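Local coordinates for phosphoserine aminotransferase SerC (Cytophaga hutchinsonii ATCC 33406, PDB 3FFR), which probably catalyses the pyridoxal phosphate-dependent transamination between phosphoserine and 2-oxoglutarate in serine biosynthesis, at residues E75-N80 with K96-F101; K85-V90 with E132-T137. One frame throughout, in Å; residues are numbered along the deposited sequence.

Interaction 1 of 2, residues E75-N80 with K96-F101; sequences ERIIQN and KRFYEF
The helical segments carrying E75, I77 and I78 on one side and F98 and F101 on the other run in roughly the same direction. Their axes come within 10.2 Å and cross at -33°. The closest CA atoms, those of E75 and F101, are 6.7 Å apart. No hydrogen bond crosses, and the contact is apolar and buried. I78 touches both phenylalanines. In one of its two conformers, I78 CD1 lies 3.7 Å from F101 CB and 4.0 Å from F98 CE1. I77 meets F98 at about a right angle, its CD1 4.0 Å from F98 CZ. CG of F98 is anti to the backbone N (chi1 -174°), and the rim atoms CE1 and CZ reach the isoleucines. These helices, 70-81 and 93-104, flank strand 85-90 in the chain and pack side by side on the seven-stranded sheet of the PLP-dependent aminotransferase fold. W74 stacks on F98 and meets F101 edge-to-face. F101 turns its ring edge to the start of 75-80, with CD2 3.9 Å from E75 N. The E75 carboxylate faces the second subunit. There OE2 hydrogen-bonds T224 of the second subunit, and OE1 forms a salt bridge with R76 of the second subunit.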
loop_
_atom_site.group_PDB
_atom_site.type_symbol
_atom_site.label_atom_id
_atom_site.label_comp_id
_atom_site.label_asym_id
_atom_site.label_seq_id
_atom_site.Cartn_x
_atom_site.Cartn_y
_atom_site.Cartn_z
ATOM N N GLU A 75 2.482 -0.680 13.254
ATOM C CA GLU A 75 1.162 -0.360 13.823
ATOM C C GLU A 75 0.330 -1.607 14.102
ATOM O O GLU A 75 -0.262 -1.754 15.191
ATOM C CB GLU A 75 0.401 0.613 12.919
ATOM C CG GLU A 75 -0.928 1.071 13.520
ATOM C CD GLU A 75 -1.699 1.977 12.585
ATOM O OE1 GLU A 75 -2.367 1.438 11.694
ATOM O OE2 GLU A 75 -1.720 3.180 12.844
ATOM N N ARG A 76 0.293 -2.513 13.121
ATOM C CA ARG A 76 -0.515 -3.734 13.221
ATOM C C ARG A 76 -0.002 -4.669 14.301
ATOM O O ARG A 76 -0.789 -5.396 14.944
ATOM C CB ARG A 76 -0.634 -4.482 11.887
ATOM C CG ARG A 76 -1.172 -3.677 10.721
ATOM C CD ARG A 76 -2.375 -2.847 11.073
ATOM N NE ARG A 76 -2.889 -2.131 9.879
ATOM C CZ ARG A 76 -3.904 -1.279 9.917
ATOM N NH1 ARG A 76 -4.475 -0.996 11.086
ATOM N NH2 ARG A 76 -4.353 -0.736 8.787
ATOM N N ILE A 77 1.312 -4.692 14.508
ATOM C CA ILE A 77 1.883 -5.503 15.598
ATOM C C ILE A 77 1.311 -5.083 16.943
ATOM O O ILE A 77 0.843 -5.906 17.740
ATOM C CB ILE A 77 3.449 -5.443 15.650
ATOM C CG1 ILE A 77 4.016 -6.279 14.492
ATOM C CG2 ILE A 77 3.996 -5.915 17.035
ATOM C CD1 ILE A 77 5.515 -6.028 14.186
ATOM N N ILE A 78 1.303 -3.777 17.181
ATOM C CA ILE A 78 0.834 -3.266 18.478
ATOM C C ILE A 78 -0.679 -3.450 18.608
ATOM O O ILE A 78 -1.194 -3.897 19.658
ATOM C CB ILE A 78 1.296 -1.813 18.709
ATOM C CG1 ILE A 78 2.826 -1.730 18.679
ATOM C CG2 ILE A 78 0.795 -1.293 20.067
ATOM C CD1 ILE A 78 3.354 -0.301 18.475
ATOM N N GLN A 79 -1.402 -3.159 17.540
ATOM C CA GLN A 79 -2.870 -3.330 17.595
ATOM C C GLN A 79 -3.347 -4.733 17.807
ATOM O O GLN A 79 -4.329 -4.980 18.528
ATOM C CB GLN A 79 -3.538 -2.789 16.317
ATOM C CG GLN A 79 -3.392 -1.271 16.157
ATOM C CD GLN A 79 -3.810 -0.770 14.770
ATOM O OE1 GLN A 79 -3.796 -1.523 13.794
ATOM N NE2 GLN A 79 -4.191 0.505 14.684
ATOM N N ASN A 80 -2.668 -5.665 17.159
ATOM C CA ASN A 80 -3.043 -7.083 17.227
ATOM C C ASN A 80 -2.491 -7.870 18.389
ATOM O O ASN A 80 -3.070 -8.872 18.784
ATOM C CB ASN A 80 -2.613 -7.803 15.958
ATOM C CG ASN A 80 -3.556 -7.549 14.780
ATOM O OD1 ASN A 80 -4.576 -8.269 14.599
ATOM N ND2 ASN A 80 -3.182 -6.571 13.920
ATOM N N LYS A 96 13.426 3.757 17.278
ATOM C CA LYS A 96 12.780 4.792 18.112
ATOM C C LYS A 96 11.322 5.059 17.695
ATOM O O LYS A 96 10.411 5.175 18.524
ATOM C CB LYS A 96 13.560 6.093 18.064
ATOM C CG LYS A 96 12.934 7.277 18.815
ATOM C CD LYS A 96 13.894 8.496 18.678
ATOM C CE LYS A 96 13.378 9.798 19.262
ATOM N NZ LYS A 96 12.404 10.473 18.326
ATOM N N ARG A 97 11.105 5.136 16.391
ATOM C CA ARG A 97 9.757 5.446 15.857
ATOM C C ARG A 97 8.782 4.324 16.227
ATOM O O ARG A 97 7.637 4.597 16.653
ATOM C CB ARG A 97 9.770 5.704 14.348
ATOM C CG ARG A 97 8.445 6.325 13.842
ATOM C CD ARG A 97 8.272 7.831 14.174
ATOM N NE ARG A 97 6.899 8.260 13.893
ATOM C CZ ARG A 97 5.971 8.413 14.841
ATOM N NH1 ARG A 97 6.308 8.312 16.111
ATOM N NH2 ARG A 97 4.715 8.744 14.515
ATOM N N PHE A 98 9.250 3.078 16.109
ATOM C CA PHE A 98 8.427 1.881 16.463
ATOM C C PHE A 98 8.059 1.950 17.929
ATOM O O PHE A 98 6.911 1.792 18.315
ATOM C CB PHE A 98 9.199 0.609 16.060
ATOM C CG PHE A 98 8.458 -0.674 16.227
ATOM C CD1 PHE A 98 7.084 -0.713 16.398
ATOM C CD2 PHE A 98 9.155 -1.862 16.047
ATOM C CE1 PHE A 98 6.430 -1.936 16.503
ATOM C CE2 PHE A 98 8.487 -3.086 16.142
ATOM C CZ PHE A 98 7.152 -3.110 16.361
ATOM N N TYR A 99 9.042 2.261 18.761
ATOM C CA TYR A 99 8.800 2.428 20.188
ATOM C C TYR A 99 7.740 3.500 20.428
ATOM O O TYR A 99 6.835 3.326 21.249
ATOM C CB TYR A 99 10.132 2.789 20.889
ATOM C CG TYR A 99 10.004 3.502 22.222
ATOM C CD1 TYR A 99 9.648 2.812 23.362
ATOM C CD2 TYR A 99 10.267 4.854 22.324
ATOM C CE1 TYR A 99 9.539 3.454 24.569
ATOM C CE2 TYR A 99 10.143 5.511 23.514
ATOM C CZ TYR A 99 9.798 4.808 24.641
ATOM O OH TYR A 99 9.691 5.480 25.846
ATOM N N GLU A 100 7.857 4.606 19.699
ATOM C CA GLU A 100 6.904 5.726 19.851
ATOM C C GLU A 100 5.468 5.371 19.461
ATOM O O GLU A 100 4.496 5.852 20.044
ATOM C CB GLU A 100 7.366 6.942 19.034
ATOM C CG GLU A 100 8.580 7.616 19.644
ATOM C CD GLU A 100 9.212 8.667 18.753
ATOM O OE1 GLU A 100 8.862 8.745 17.564
ATOM O OE2 GLU A 100 10.114 9.384 19.256
ATOM N N PHE A 101 5.345 4.494 18.481
ATOM C CA PHE A 101 3.998 4.033 18.060
ATOM C C PHE A 101 3.248 3.416 19.231
ATOM O O PHE A 101 2.024 3.531 19.336
ATOM C CB PHE A 101 4.086 2.968 16.945
ATOM C CG PHE A 101 4.221 3.517 15.565
ATOM C CD1 PHE A 101 4.802 4.761 15.315
ATOM C CD2 PHE A 101 3.785 2.752 14.478
ATOM C CE1 PHE A 101 4.928 5.252 14.019
ATOM C CE2 PHE A 101 3.927 3.221 13.191
ATOM C CZ PHE A 101 4.510 4.458 12.959
#

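Interaction 2 of 2, residues K85-V90 with E132-T137; sequences KSFHCV and EIICLT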
loop_
_atom_site.group_PDB
_atom_site.type_symbol
_atom_site.label_atom_id
_atom_site.label_comp_id
_atom_site.label_asym_id
_atom_site.label_seq_id
_atom_site.Cartn_x
_atom_site.Cartn_y
_atom_site.Cartn_z
ATOM N N LYS A 85 1.431 -3.518 27.513
ATOM C CA LYS A 85 2.868 -3.216 27.490
ATOM C C LYS A 85 3.723 -3.965 26.505
ATOM O O LYS A 85 3.582 -5.161 26.292
ATOM C CB LYS A 85 3.466 -3.508 28.880
ATOM C CG LYS A 85 2.784 -2.827 30.088
ATOM C CD LYS A 85 3.635 -2.916 31.342
ATOM C CE LYS A 85 2.949 -2.237 32.505
ATOM N NZ LYS A 85 3.823 -2.199 33.719
ATOM N N SER A 86 4.619 -3.201 25.900
ATOM C CA SER A 86 5.624 -3.756 25.023
ATOM C C SER A 86 7.015 -3.390 25.537
ATOM O O SER A 86 7.179 -2.564 26.424
ATOM C CB SER A 86 5.448 -3.207 23.618
ATOM O OG SER A 86 5.576 -1.799 23.629
ATOM N N PHE A 87 8.010 -4.027 24.944
ATOM C CA PHE A 87 9.442 -3.775 25.270
ATOM C C PHE A 87 10.170 -3.583 23.956
ATOM O O PHE A 87 10.005 -4.393 23.025
ATOM C CB PHE A 87 10.010 -4.968 26.050
ATOM C CG PHE A 87 11.498 -4.914 26.289
ATOM C CD1 PHE A 87 12.388 -5.355 25.328
ATOM C CD2 PHE A 87 11.990 -4.452 27.483
ATOM C CE1 PHE A 87 13.732 -5.292 25.549
ATOM C CE2 PHE A 87 13.363 -4.407 27.718
ATOM C CZ PHE A 87 14.221 -4.808 26.755
ATOM N N HIS A 88 10.974 -2.518 23.876
ATOM C CA HIS A 88 11.707 -2.197 22.665
ATOM C C HIS A 88 13.181 -1.910 22.904
ATOM O O HIS A 88 13.515 -1.179 23.801
ATOM C CB HIS A 88 11.121 -0.904 22.030
ATOM C CG HIS A 88 9.663 -0.987 21.685
ATOM N ND1 HIS A 88 9.206 -1.003 20.379
ATOM C CD2 HIS A 88 8.568 -1.060 22.475
ATOM C CE1 HIS A 88 7.881 -1.118 20.393
ATOM N NE2 HIS A 88 7.470 -1.146 21.650
ATOM N N CYS A 89 14.025 -2.484 22.052
ATOM C CA CYS A 89 15.447 -2.091 21.981
ATOM C C CYS A 89 15.535 -0.922 21.011
ATOM O O CYS A 89 15.191 -1.062 19.831
ATOM C CB CYS A 89 16.344 -3.242 21.495
ATOM S SG CYS A 89 16.684 -4.450 22.801
ATOM N N VAL A 90 15.989 0.218 21.511
ATOM C CA VAL A 90 16.048 1.461 20.724
ATOM C C VAL A 90 17.467 1.989 20.610
ATOM O O VAL A 90 18.117 2.235 21.634
ATOM C CB VAL A 90 15.133 2.545 21.365
ATOM C CG1 VAL A 90 15.306 3.920 20.661
ATOM C CG2 VAL A 90 13.655 2.069 21.351
ATOM N N GLU A 132 4.648 -7.831 27.006
ATOM C CA GLU A 132 3.905 -8.816 26.199
ATOM C C GLU A 132 4.620 -9.177 24.929
ATOM O O GLU A 132 4.422 -10.261 24.368
ATOM C CB GLU A 132 2.502 -8.293 25.861
ATOM C CG GLU A 132 1.677 -8.025 27.078
ATOM C CD GLU A 132 0.397 -7.255 26.768
ATOM O OE1 GLU A 132 -0.316 -7.702 25.846
ATOM O OE2 GLU A 132 0.100 -6.253 27.485
ATOM N N ILE A 133 5.388 -8.209 24.442
ATOM C CA ILE A 133 6.164 -8.383 23.209
ATOM C C ILE A 133 7.529 -7.746 23.396
ATOM O O ILE A 133 7.700 -6.854 24.238
ATOM C CB ILE A 133 5.439 -7.830 21.954
ATOM C CG1 ILE A 133 5.511 -6.298 21.901
ATOM C CG2 ILE A 133 3.947 -8.337 21.875
ATOM C CD1 ILE A 133 5.049 -5.683 20.517
ATOM N N ILE A 134 8.492 -8.282 22.645
ATOM C CA ILE A 134 9.875 -7.794 22.587
ATOM C C ILE A 134 10.099 -7.405 21.128
ATOM O O ILE A 134 9.993 -8.230 20.234
ATOM C CB ILE A 134 10.907 -8.876 23.017
ATOM C CG1 ILE A 134 10.776 -9.177 24.514
ATOM C CG2 ILE A 134 12.352 -8.452 22.700
ATOM C CD1 ILE A 134 11.387 -10.516 24.927
ATOM N N CYS A 135 10.491 -6.162 20.925
ATOM C CA CYS A 135 10.730 -5.612 19.574
ATOM C C CYS A 135 12.209 -5.304 19.387
ATOM O O CYS A 135 12.778 -4.419 20.028
ATOM C CB CYS A 135 9.921 -4.352 19.339
ATOM S SG CYS A 135 8.127 -4.595 19.427
ATOM N N LEU A 136 12.790 -6.079 18.479
ATOM C CA LEU A 136 14.193 -6.020 18.170
ATOM C C LEU A 136 14.375 -5.534 16.757
ATOM O O LEU A 136 13.548 -5.807 15.902
ATOM C CB LEU A 136 14.805 -7.424 18.292
ATOM C CG LEU A 136 14.614 -8.098 19.663
ATOM C CD1 LEU A 136 15.189 -9.541 19.674
ATOM C CD2 LEU A 136 15.186 -7.224 20.793
ATOM N N THR A 137 15.471 -4.832 16.528
ATOM C CA THR A 137 15.767 -4.346 15.171
ATOM C C THR A 137 17.056 -4.980 14.708
ATOM O O THR A 137 18.148 -4.664 15.230
ATOM C CB THR A 137 15.826 -2.837 15.152
ATOM O OG1 THR A 137 14.521 -2.308 15.472
ATOM C CG2 THR A 137 16.270 -2.323 13.792
HETATM O O HOH W 1 13.499 -2.366 18.063
#
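H88 and C135 project from the same face of two adjacent parallel strands. C135 SG lies obliquely over the H88 ring, 4.0 Å from its centroid and 30° off its normal. S86 OG is in the ring plane at the H88 edge, 2.8 Å from NE2, and this bond helps fix the ring's rotation. S86 CB packs 3.5 Å from I133 CG1. On the opposite face F87 and I134 run alongside each other, with F87 CD1 4.1 Å from I134 CG2. The pairing belongs to the parallel core of the large mixed sheet of this fold type I aminotransferase. The backbone ladder runs through F87 N to I133 O, C135 N to F87 O and C89 N to C135 O. C89 SG touches L136 CD2 at 3.7 Å. At the C-terminal end a water donates to C89 O and C135 O and accepts from T137 OG1. At the other end E132 N bonds to K85 O, and E132 OE2 accepts from K85 N at 3.0 Å, the donor above the carboxylate plane. E132 OE1 forms a salt bridge with K211. An alanine at E132 would probably leave K85 N without this acceptor and K211 without its carboxylate mate.

Interactions 1 and 2 have centres 9 Å apart and form successive layers of one domain: a helix pair lying on a strand pair. Their segments alternate along the chain, in the order 75-80, 85-90, 96-101, 132-137. Strand 85-90 thus follows helix 70-81 and leads into helix 93-104. The layers touch directly. F98 CZ is 3.5 Å from C135 SG, I77 CG2 is 3.6 Å from I133 CD1, and Y99 CA is 3.5 Å from H88 ND1. F98 also meets H88 edge-to-face. The helix layer borders the second subunit through E75, R76, Q79 and F101, whereas no other chain touches the strand pair. Interaction 1 therefore lies between the sheet and the dimer interface.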